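Macrophage migration inhibitory factor (Oncomelania hupensis, PDB 6LR3) belongs to the macrophage migration inhibitory factor family, small alpha/beta proteins in which helices pack on a beta-sheet and three subunits form a trimer. Local coordinates at residues V6-A11 / E86-R91. Residues are numbered along the deposited sequence; the frame is centred on the assembly and turned at random.
Sequences VNTNVA and EHLNVR. Unlike the reference sequence in segment 86-91: Asn89 (reference Lys), Val90 (reference Ile).
Leu88, in the last turn of helix 70-88, reaches from the helix towards Val6 and Thr8 near the end of strand 3-8 and Val10 in the loop beyond. Its CB lies 4.2 Å from CG2 of Val10. CG is anti to the carbonyl carbon (chi1 -51°); from it CD1 continues anti to CA, which carries this methyl away from the helix backbone and towards the strand. At the tip, Leu88 CD1 stands 4.3 Å from Thr8 OG1 and comes only loosely, at 4.5 Å, to Val6 CG1. Val58 lies against Val6, Thr8, Leu88 and Val90 alike, and Ile15 against both Leu88 and Val10.

In the MIF fold, strands 58-64 and 95-101 are parallel neighbours joined by helix 70-88 in a beta-alpha-beta crossover, while strand 3-8 runs antiparallel to 58-64. The C-terminal end of the helix therefore lies near the end of the sheet where strand 3-8 finishes and 58-64 begins.

Val10 has the tighter contacts. Both its methyls rest in van der Waals contact against the carbonyl oxygen of Leu88: Val10 CG2 sits 3.5 Å from Leu88 O. Val10 CG1 is a little farther from Leu88 O, at 3.9 Å. Asn89 then leaves the helix with positive phi (55°), and the chain turns so that Val90 also points towards segment 6-11; Val90 CG2 meets Val10 CG2 at 3.7 Å, the two side chains lying at a slant to one another. Thr8 to Val10 form an ST turn: the Val10 N-H donates to Thr8 OG1, with 3.1 Å between Val10 N and Thr8 OG1, nearly straight at 167°, and the same hydroxyl is hydrogen-bonded to Cys57 O. Asn9 OD1 takes up Cys57 N, tying the turn again to the residue just before strand 58-64.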
# COMPACT_ATOMS: atom_id res chain seq x y z
N VAL B 6 -5.92 3.72 6.25
CA VAL B 6 -5.72 5.05 6.87
C VAL B 6 -4.29 5.09 7.42
O VAL B 6 -4.00 4.32 8.34
CB VAL B 6 -6.75 5.32 7.96
CG1 VAL B 6 -6.51 6.64 8.64
CG2 VAL B 6 -8.16 5.28 7.38
N ASN B 7 -3.45 5.93 6.82
CA ASN B 7 -2.06 6.14 7.29
C ASN B 7 -2.05 7.48 8.03
O ASN B 7 -2.24 8.52 7.41
CB ASN B 7 -1.07 6.17 6.13
CG ASN B 7 -1.16 4.91 5.30
OD1 ASN B 7 -0.68 3.85 5.72
ND2 ASN B 7 -1.81 5.00 4.14
N THR B 8 -1.86 7.46 9.34
CA THR B 8 -1.87 8.71 10.13
C THR B 8 -0.76 8.68 11.17
O THR B 8 -0.47 7.61 11.71
CB THR B 8 -3.24 8.95 10.76
OG1 THR B 8 -3.18 10.25 11.38
CG2 THR B 8 -3.63 7.86 11.76
N ASN B 9 -0.21 9.85 11.45
CA ASN B 9 0.76 10.03 12.55
C ASN B 9 0.01 10.25 13.86
O ASN B 9 0.67 10.27 14.90
CB ASN B 9 1.78 11.12 12.28
CG ASN B 9 1.16 12.46 12.00
OD1 ASN B 9 -0.05 12.58 11.88
ND2 ASN B 9 2.01 13.49 11.93
N VAL B 10 -1.32 10.36 13.84
CA VAL B 10 -2.08 10.45 15.10
C VAL B 10 -1.92 9.13 15.85
O VAL B 10 -2.05 8.05 15.24
CB VAL B 10 -3.55 10.81 14.84
CG1 VAL B 10 -4.36 10.76 16.13
CG2 VAL B 10 -3.65 12.16 14.16
N ALA B 11 -1.62 9.22 17.15
CA ALA B 11 -1.35 8.03 17.98
C ALA B 11 -2.64 7.24 18.20
O ALA B 11 -3.70 7.86 18.36
CB ALA B 11 -0.70 8.47 19.27
N GLU B 86 -13.13 14.86 12.93
CA GLU B 86 -13.83 14.64 14.22
C GLU B 86 -13.05 13.66 15.07
O GLU B 86 -12.88 13.90 16.27
CB GLU B 86 -15.25 14.14 13.93
CG GLU B 86 -16.03 13.85 15.17
CD GLU B 86 -17.49 14.05 14.86
OE1 GLU B 86 -17.96 13.33 13.94
OE2 GLU B 86 -18.10 14.96 15.45
N HIS B 87 -12.60 12.55 14.49
CA HIS B 87 -12.00 11.42 15.25
C HIS B 87 -10.49 11.59 15.49
O HIS B 87 -10.02 11.19 16.55
CB HIS B 87 -12.23 10.11 14.52
CG HIS B 87 -13.58 9.49 14.60
ND1 HIS B 87 -13.71 8.31 15.35
CD2 HIS B 87 -14.80 9.76 14.06
CE1 HIS B 87 -14.98 7.92 15.27
NE2 HIS B 87 -15.67 8.83 14.55
N LEU B 88 -9.76 12.10 14.50
CA LEU B 88 -8.29 12.19 14.55
C LEU B 88 -7.82 13.59 14.91
O LEU B 88 -6.62 13.75 15.12
CB LEU B 88 -7.69 11.74 13.21
CG LEU B 88 -8.18 10.38 12.68
CD1 LEU B 88 -7.52 10.02 11.40
CD2 LEU B 88 -7.96 9.30 13.70
N ASN B 89 -8.71 14.58 14.91
CA ASN B 89 -8.37 16.00 15.14
C ASN B 89 -7.29 16.41 14.14
O ASN B 89 -6.33 17.10 14.53
CB ASN B 89 -7.94 16.20 16.59
CG ASN B 89 -9.12 16.01 17.51
OD1 ASN B 89 -10.11 16.72 17.38
ND2 ASN B 89 -8.99 15.12 18.48
N VAL B 90 -7.45 15.99 12.89
CA VAL B 90 -6.57 16.43 11.79
C VAL B 90 -7.30 17.54 11.06
O VAL B 90 -8.53 17.44 10.87
CB VAL B 90 -6.23 15.23 10.90
CG1 VAL B 90 -5.40 15.62 9.71
CG2 VAL B 90 -5.44 14.20 11.68
N ARG B 91 -6.58 18.59 10.67
CA ARG B 91 -7.19 19.66 9.86
C ARG B 91 -7.49 19.14 8.46
O ARG B 91 -6.72 18.26 7.93
CB ARG B 91 -6.22 20.83 9.80
CG ARG B 91 -6.11 21.53 11.16
CD ARG B 91 -4.88 22.39 11.37
NE ARG B 91 -4.11 22.79 10.22
CZ ARG B 91 -2.84 22.47 9.99
NH1 ARG B 91 -2.14 21.71 10.83
NH2 ARG B 91 -2.29 22.90 8.87